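Local atomic coordinates of putative histidinol-phosphate aminotransferase (Burkholderia pseudomallei, PDB entry 3P1T), a protein that probably transfers the amino group of L-histidinol phosphate to 2-oxoglutarate with the help of pyridoxal 5'-phosphate, a step of histidine biosynthesis. Residues R289-V301 with N323-D335. Sequence-based numbering, arbitrary orientation.
Sequences RTLRFLRERGIQV and NDRLLAALAEYSD
The carbonyl oxygen of R297 accepts two N-H groups of R325: NH2 at 2.8 Å, in the carbonyl plane, and NH1 by a weak bond. G298, with positive phi, is the C' residue of the Schellman motif that ends the helix (I299 N to L294 O, G298 N to R295 O), so R325 binds the turn before strand 299-303. Both helices belong to the small C-terminal domain of the fold-type I aminotransferases; the axes of 289-296 and 323-333 run at 127° to each other. R297 forms a side-on salt bridge with E332, NE to OE1 at 3.1 Å and NH2 to OE2 at 3.0 Å, each oxygen approached from above the carboxylate plane. R297 NH1 also lies over one face of the F293 ring, toward the rim, and donates to F293 O. On the opposite face lies Y333, its ring oblique at 46° and its CB 3.9 Å from the F293 centroid, a CH-pi contact. Between the helices, A329 CB packs against I299 CD1 (3.5 Å) and L294 CD2, while L326 and L330 also reach I315 of strand 312-316. CG of Y333 stands anti to the backbone N (chi1 -168°), carrying the ring toward 289-296, where its OH donates to T290 OG1 at 2.7 Å, an oxygen also hydrogen-bonded to N284 OD1.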
ATOM      1  N   ARG A 289      15.671 -28.064  19.768  1.00 54.06           N
ATOM      2  CA  ARG A 289      16.692 -28.004  20.821  1.00 54.80           C
ATOM      3  C   ARG A 289      17.704 -26.868  20.568  1.00 57.55           C
ATOM      4  O   ARG A 289      18.099 -26.184  21.511  1.00 59.53           O
ATOM      5  CB  ARG A 289      17.434 -29.351  20.913  1.00 57.88           C
ATOM      6  CG  ARG A 289      18.142 -29.595  22.245  1.00 71.16           C
ATOM      7  CD  ARG A 289      18.978 -30.858  22.200  1.00 82.59           C
ATOM      8  NE  ARG A 289      20.375 -30.586  21.850  1.00 93.75           N
ATOM      9  CZ  ARG A 289      21.166 -31.423  21.183  1.00107.65           C
ATOM     10  NH1 ARG A 289      20.693 -32.581  20.735  1.00 91.90           N
ATOM     11  NH2 ARG A 289      22.426 -31.091  20.923  1.00 94.77           N
ATOM     12  N   THR A 290      18.091 -26.654  19.298  1.00 51.15           N
ATOM     13  CA  THR A 290      19.051 -25.631  18.891  1.00 49.94           C
ATOM     14  C   THR A 290      18.439 -24.245  19.040  1.00 53.65           C
ATOM     15  O   THR A 290      19.085 -23.354  19.588  1.00 53.07           O
ATOM     16  CB  THR A 290      19.492 -25.886  17.453  1.00 51.89           C
ATOM     17  OG1 THR A 290      19.913 -27.244  17.331  1.00 50.00           O
ATOM     18  CG2 THR A 290      20.600 -24.944  16.999  1.00 47.68           C
ATOM     19  N   LEU A 291      17.207 -24.060  18.529  1.00 50.87           N
ATOM     20  CA  LEU A 291      16.481 -22.784  18.573  1.00 50.38           C
ATOM     21  C   LEU A 291      16.258 -22.341  20.031  1.00 56.77           C
ATOM     22  O   LEU A 291      16.494 -21.181  20.363  1.00 56.31           O
ATOM     23  CB  LEU A 291      15.148 -22.897  17.828  1.00 49.02           C
ATOM     24  CG  LEU A 291      15.229 -23.242  16.354  1.00 53.11           C
ATOM     25  CD1 LEU A 291      13.929 -23.843  15.890  1.00 53.06           C
ATOM     26  CD2 LEU A 291      15.612 -22.020  15.501  1.00 55.15           C
ATOM     27  N   ARG A 292      15.873 -23.291  20.899  1.00 55.23           N
ATOM     28  CA  ARG A 292      15.643 -23.085  22.331  1.00 55.77           C
ATOM     29  C   ARG A 292      16.955 -22.636  23.015  1.00 61.10           C
ATOM     30  O   ARG A 292      16.929 -21.675  23.789  1.00 62.38           O
ATOM     31  CB  ARG A 292      15.086 -24.378  22.947  1.00 53.89           C
ATOM     32  CG  ARG A 292      14.711 -24.289  24.417  1.00 63.74           C
ATOM     33  CD  ARG A 292      13.902 -25.487  24.906  1.00 81.94           C
ATOM     34  NE  ARG A 292      14.582 -26.785  24.767  1.00 97.25           N
ATOM     35  CZ  ARG A 292      14.266 -27.713  23.861  1.00112.41           C
ATOM     36  NH1 ARG A 292      13.272 -27.504  23.005  1.00 99.61           N
ATOM     37  NH2 ARG A 292      14.936 -28.857  23.814  1.00 97.34           N
ATOM     38  N   PHE A 293      18.095 -23.298  22.686  1.00 56.77           N
ATOM     39  CA  PHE A 293      19.446 -22.983  23.173  1.00 57.22           C
ATOM     40  C   PHE A 293      19.849 -21.537  22.824  1.00 61.08           C
ATOM     41  O   PHE A 293      20.330 -20.802  23.684  1.00 61.22           O
ATOM     42  CB  PHE A 293      20.462 -23.968  22.560  1.00 59.31           C
ATOM     43  CG  PHE A 293      21.919 -23.696  22.875  1.00 61.26           C
ATOM     44  CD1 PHE A 293      22.684 -22.876  22.053  1.00 63.20           C
ATOM     45  CD2 PHE A 293      22.535 -24.294  23.970  1.00 64.39           C
ATOM     46  CE1 PHE A 293      24.021 -22.617  22.352  1.00 64.97           C
ATOM     47  CE2 PHE A 293      23.888 -24.076  24.239  1.00 68.14           C
ATOM     48  CZ  PHE A 293      24.618 -23.224  23.440  1.00 65.84           C
ATOM     49  N   LEU A 294      19.686 -21.160  21.554  1.00 57.56           N
ATOM     50  CA  LEU A 294      20.001 -19.839  21.040  1.00 56.97           C
ATOM     51  C   LEU A 294      19.051 -18.772  21.626  1.00 62.78           C
ATOM     52  O   LEU A 294      19.525 -17.670  21.896  1.00 63.18           O
ATOM     53  CB  LEU A 294      19.950 -19.817  19.497  1.00 55.54           C
ATOM     54  CG  LEU A 294      21.023 -20.631  18.743  1.00 59.42           C
ATOM     55  CD1 LEU A 294      20.780 -20.595  17.245  1.00 57.33           C
ATOM     56  CD2 LEU A 294      22.446 -20.146  19.061  1.00 60.11           C
ATOM     57  N   ARG A 295      17.732 -19.079  21.826  1.00 59.45           N
ATOM     58  CA  ARG A 295      16.784 -18.123  22.424  1.00 59.19           C
ATOM     59  C   ARG A 295      17.162 -17.834  23.875  1.00 65.64           C
ATOM     60  O   ARG A 295      16.987 -16.700  24.331  1.00 65.97           O
ATOM     61  CB  ARG A 295      15.326 -18.603  22.357  1.00 59.42           C
ATOM     62  CG  ARG A 295      14.687 -18.514  20.964  1.00 65.40           C
ATOM     63  CD  ARG A 295      13.185 -18.763  20.999  1.00 66.12           C
ATOM     64  NE  ARG A 295      12.844 -20.052  21.606  1.00 76.75           N
ATOM     65  CZ  ARG A 295      12.576 -21.158  20.920  1.00 86.31           C
ATOM     66  NH1 ARG A 295      12.578 -21.141  19.590  1.00 65.51           N
ATOM     67  NH2 ARG A 295      12.286 -22.286  21.557  1.00 73.49           N
ATOM     68  N   GLU A 296      17.709 -18.842  24.591  1.00 63.11           N
ATOM     69  CA  GLU A 296      18.173 -18.675  25.972  1.00 64.51           C
ATOM     70  C   GLU A 296      19.318 -17.675  26.033  1.00 67.10           C
ATOM     71  O   GLU A 296      19.484 -16.991  27.043  1.00 68.22           O
ATOM     72  CB  GLU A 296      18.630 -20.013  26.573  1.00 67.61           C
ATOM     73  CG  GLU A 296      17.523 -20.896  27.121  1.00 83.28           C
ATOM     74  CD  GLU A 296      17.961 -22.299  27.509  1.00112.04           C
ATOM     75  OE1 GLU A 296      19.069 -22.456  28.080  1.00100.09           O
ATOM     76  OE2 GLU A 296      17.171 -23.242  27.268  1.00109.47           O
ATOM     77  N   ARG A 297      20.101 -17.582  24.943  1.00 60.12           N
ATOM     78  CA  ARG A 297      21.261 -16.695  24.856  1.00 58.77           C
ATOM     79  C   ARG A 297      20.935 -15.438  24.063  1.00 61.60           C
ATOM     80  O   ARG A 297      21.845 -14.744  23.609  1.00 61.77           O
ATOM     81  CB  ARG A 297      22.437 -17.442  24.226  1.00 55.08           C
ATOM     82  CG  ARG A 297      23.044 -18.409  25.202  1.00 61.35           C
ATOM     83  CD  ARG A 297      23.612 -19.641  24.537  1.00 65.79           C
ATOM     84  NE  ARG A 297      24.128 -20.579  25.533  1.00 70.92           N
ATOM     85  CZ  ARG A 297      23.378 -21.448  26.206  1.00 84.81           C
ATOM     86  NH1 ARG A 297      22.071 -21.523  25.980  1.00 72.08           N
ATOM     87  NH2 ARG A 297      23.932 -22.263  27.093  1.00 68.98           N
ATOM     88  N   GLY A 298      19.643 -15.150  23.923  1.00 57.48           N
ATOM     89  CA  GLY A 298      19.125 -13.980  23.214  1.00 56.37           C
ATOM     90  C   GLY A 298      19.502 -13.869  21.748  1.00 59.19           C
ATOM     91  O   GLY A 298      19.656 -12.757  21.225  1.00 58.90           O
ATOM     92  N   ILE A 299      19.663 -15.026  21.080  1.00 54.26           N
ATOM     93  CA  ILE A 299      20.022 -15.100  19.669  1.00 52.93           C
ATOM     94  C   ILE A 299      18.807 -15.659  18.934  1.00 55.21           C
ATOM     95  O   ILE A 299      18.303 -16.727  19.284  1.00 56.08           O
ATOM     96  CB  ILE A 299      21.329 -15.914  19.466  1.00 56.62           C
ATOM     97  CG1 ILE A 299      22.501 -15.160  20.133  1.00 57.50           C
ATOM     98  CG2 ILE A 299      21.609 -16.125  17.968  1.00 57.40           C
ATOM     99  CD1 ILE A 299      23.728 -15.913  20.293  1.00 65.93           C
ATOM    100  N   GLN A 300      18.298 -14.893  17.958  1.00 48.75           N
ATOM    101  CA  GLN A 300      17.096 -15.263  17.221  1.00 46.39           C
ATOM    102  C   GLN A 300      17.464 -15.602  15.760  1.00 49.63           C
ATOM    103  O   GLN A 300      17.894 -14.726  15.016  1.00 49.54           O
ATOM    104  CB  GLN A 300      16.067 -14.110  17.309  1.00 46.32           C
ATOM    105  CG  GLN A 300      14.629 -14.520  17.098  1.00 50.62           C
ATOM    106  N   VAL A 301      17.355 -16.881  15.373  1.00 46.32           N
ATOM    107  CA  VAL A 301      17.606 -17.320  13.987  1.00 45.59           C
ATOM    108  C   VAL A 301      16.244 -17.766  13.384  1.00 49.20           C
ATOM    109  O   VAL A 301      15.242 -17.731  14.097  1.00 50.32           O
ATOM    110  CB  VAL A 301      18.715 -18.410  13.825  1.00 49.05           C
ATOM    111  CG1 VAL A 301      20.074 -17.899  14.299  1.00 49.38           C
ATOM    112  CG2 VAL A 301      18.345 -19.733  14.491  1.00 48.64           C
ATOM    113  N   ASN A 323      27.341 -11.189  14.666  1.00 47.38           N
ATOM    114  CA  ASN A 323      27.920 -12.416  14.139  1.00 47.44           C
ATOM    115  C   ASN A 323      28.879 -13.026  15.164  1.00 54.15           C
ATOM    116  O   ASN A 323      28.931 -14.255  15.270  1.00 54.32           O
ATOM    117  CB  ASN A 323      28.619 -12.138  12.815  1.00 46.85           C
ATOM    118  CG  ASN A 323      27.711 -11.552  11.755  1.00 61.23           C
ATOM    119  OD1 ASN A 323      26.482 -11.653  11.812  1.00 54.62           O
ATOM    120  ND2 ASN A 323      28.300 -10.914  10.766  1.00 53.37           N
ATOM    121  N   ASP A 324      29.585 -12.167  15.959  1.00 52.26           N
ATOM    122  CA  ASP A 324      30.464 -12.578  17.074  1.00 53.43           C
ATOM    123  C   ASP A 324      29.654 -13.375  18.123  1.00 55.18           C
ATOM    124  O   ASP A 324      30.062 -14.469  18.518  1.00 54.15           O
ATOM    125  CB  ASP A 324      31.150 -11.351  17.750  1.00 56.64           C
ATOM    126  CG  ASP A 324      32.415 -10.763  17.114  1.00 70.63           C
ATOM    127  OD1 ASP A 324      32.998 -11.421  16.210  1.00 71.72           O
ATOM    128  OD2 ASP A 324      32.872  -9.677  17.583  1.00 75.93           O
ATOM    129  N   ARG A 325      28.475 -12.823  18.523  1.00 50.62           N
ATOM    130  CA  ARG A 325      27.539 -13.392  19.500  1.00 49.44           C
ATOM    131  C   ARG A 325      27.039 -14.770  19.038  1.00 52.86           C
ATOM    132  O   ARG A 325      27.083 -15.724  19.828  1.00 52.68           O
ATOM    133  CB  ARG A 325      26.354 -12.437  19.743  1.00 45.62           C
ATOM    134  CG  ARG A 325      26.722 -11.196  20.572  1.00 53.50           C
ATOM    135  CD  ARG A 325      25.807 -10.987  21.770  1.00 63.04           C
ATOM    136  NE  ARG A 325      25.659 -12.231  22.527  1.00 71.64           N
ATOM    137  CZ  ARG A 325      24.500 -12.780  22.875  1.00 86.47           C
ATOM    138  NH1 ARG A 325      23.354 -12.154  22.616  1.00 69.22           N
ATOM    139  NH2 ARG A 325      24.476 -13.932  23.528  1.00 76.01           N
ATOM    140  N   LEU A 326      26.617 -14.871  17.751  1.00 47.85           N
ATOM    141  CA  LEU A 326      26.133 -16.105  17.146  1.00 47.47           C
ATOM    142  C   LEU A 326      27.208 -17.176  17.136  1.00 52.37           C
ATOM    143  O   LEU A 326      26.939 -18.312  17.548  1.00 51.69           O
ATOM    144  CB  LEU A 326      25.627 -15.901  15.711  1.00 46.50           C
ATOM    145  CG  LEU A 326      25.279 -17.227  15.031  1.00 50.62           C
ATOM    146  CD1 LEU A 326      23.798 -17.445  14.973  1.00 50.95           C
ATOM    147  CD2 LEU A 326      26.053 -17.452  13.739  1.00 50.14           C
ATOM    148  N   LEU A 327      28.411 -16.827  16.641  1.00 49.23           N
ATOM    149  CA  LEU A 327      29.513 -17.785  16.540  1.00 49.52           C
ATOM    150  C   LEU A 327      29.929 -18.303  17.930  1.00 55.20           C
ATOM    151  O   LEU A 327      30.193 -19.502  18.059  1.00 56.59           O
ATOM    152  CB  LEU A 327      30.720 -17.172  15.803  1.00 49.17           C
ATOM    153  CG  LEU A 327      30.530 -16.898  14.293  1.00 51.29           C
ATOM    154  CD1 LEU A 327      31.696 -16.138  13.736  1.00 50.88           C
ATOM    155  CD2 LEU A 327      30.315 -18.174  13.487  1.00 51.94           C
ATOM    156  N   ALA A 328      29.918 -17.438  18.965  1.00 50.72           N
ATOM    157  CA  ALA A 328      30.298 -17.836  20.329  1.00 51.17           C
ATOM    158  C   ALA A 328      29.277 -18.819  20.912  1.00 55.97           C
ATOM    159  O   ALA A 328      29.672 -19.804  21.534  1.00 57.18           O
ATOM    160  CB  ALA A 328      30.435 -16.619  21.225  1.00 51.83           C
ATOM    161  N   ALA A 329      27.982 -18.592  20.647  1.00 52.21           N
ATOM    162  CA  ALA A 329      26.894 -19.466  21.100  1.00 52.24           C
ATOM    163  C   ALA A 329      26.937 -20.828  20.413  1.00 56.28           C
ATOM    164  O   ALA A 329      26.808 -21.829  21.104  1.00 58.15           O
ATOM    165  CB  ALA A 329      25.548 -18.812  20.846  1.00 51.60           C
ATOM    166  N   LEU A 330      27.130 -20.879  19.074  1.00 51.11           N
ATOM    167  CA  LEU A 330      27.177 -22.155  18.354  1.00 50.42           C
ATOM    168  C   LEU A 330      28.543 -22.842  18.574  1.00 56.66           C
ATOM    169  O   LEU A 330      28.633 -24.062  18.395  1.00 57.10           O
ATOM    170  CB  LEU A 330      26.850 -22.011  16.856  1.00 48.77           C
ATOM    171  CG  LEU A 330      25.376 -21.690  16.529  1.00 51.90           C
ATOM    172  CD1 LEU A 330      25.189 -21.418  15.059  1.00 51.42           C
ATOM    173  CD2 LEU A 330      24.450 -22.805  16.945  1.00 54.33           C
ATOM    174  N   ALA A 331      29.582 -22.100  19.015  1.00 54.59           N
ATOM    175  CA  ALA A 331      30.841 -22.752  19.392  1.00 56.53           C
ATOM    176  C   ALA A 331      30.596 -23.558  20.666  1.00 62.95           C
ATOM    177  O   ALA A 331      30.985 -24.728  20.743  1.00 65.40           O
ATOM    178  CB  ALA A 331      31.958 -21.737  19.583  1.00 57.79           C
ATOM    179  N   GLU A 332      29.845 -22.953  21.620  1.00 57.99           N
ATOM    180  CA  GLU A 332      29.441 -23.556  22.892  1.00 58.86           C
ATOM    181  C   GLU A 332      28.528 -24.774  22.645  1.00 63.72           C
ATOM    182  O   GLU A 332      28.724 -25.811  23.281  1.00 66.13           O
ATOM    183  CB  GLU A 332      28.729 -22.509  23.771  1.00 59.85           C
ATOM    184  CG  GLU A 332      28.407 -22.970  25.186  1.00 67.16           C
ATOM    185  CD  GLU A 332      27.442 -22.110  25.985  1.00 83.04           C
ATOM    186  OE1 GLU A 332      27.239 -20.921  25.641  1.00 70.26           O
ATOM    187  OE2 GLU A 332      26.889 -22.639  26.976  1.00 75.20           O
ATOM    188  N   TYR A 333      27.572 -24.655  21.706  1.00 57.68           N
ATOM    189  CA  TYR A 333      26.618 -25.707  21.350  1.00 56.98           C
ATOM    190  C   TYR A 333      27.299 -26.919  20.680  1.00 65.01           C
ATOM    191  O   TYR A 333      26.808 -28.036  20.861  1.00 65.29           O
ATOM    192  CB  TYR A 333      25.538 -25.143  20.416  1.00 55.28           C
ATOM    193  CG  TYR A 333      24.339 -26.049  20.207  1.00 55.64           C
ATOM    194  CD1 TYR A 333      23.497 -26.385  21.266  1.00 56.84           C
ATOM    195  CD2 TYR A 333      23.987 -26.487  18.935  1.00 56.15           C
ATOM    196  CE1 TYR A 333      22.374 -27.194  21.076  1.00 56.10           C
ATOM    197  CE2 TYR A 333      22.870 -27.301  18.731  1.00 57.02           C
ATOM    198  CZ  TYR A 333      22.055 -27.641  19.802  1.00 64.68           C
ATOM    199  OH  TYR A 333      20.927 -28.406  19.594  1.00 63.17           O
ATOM    200  N   SER A 334      28.426 -26.726  19.941  1.00 64.69           N
ATOM    201  CA  SER A 334      29.128 -27.838  19.266  1.00 66.96           C
ATOM    202  C   SER A 334      29.860 -28.764  20.289  1.00 75.81           C
ATOM    203  O   SER A 334      30.442 -29.781  19.887  1.00 76.86           O
ATOM    204  CB  SER A 334      30.114 -27.325  18.217  1.00 71.08           C
ATOM    205  OG  SER A 334      31.258 -26.711  18.786  1.00 83.52           O
ATOM    206  N   ASP A 335      29.782 -28.433  21.600  1.00 73.97           N
ATOM    207  CA  ASP A 335      30.323 -29.231  22.698  1.00106.55           C
ATOM    208  C   ASP A 335      29.193 -30.040  23.352  1.00151.56           C
ATOM    209  O   ASP A 335      29.080 -31.248  23.131  1.00117.39           O
ATOM    210  CB  ASP A 335      31.027 -28.331  23.728  1.00108.86           C
ATOM    211  CG  ASP A 335      32.233 -27.598  23.177  1.00116.14           C
ATOM    212  OD1 ASP A 335      33.179 -28.275  22.716  1.00117.12           O
ATOM    213  OD2 ASP A 335      32.252 -26.352  23.245  1.00119.50           O
TER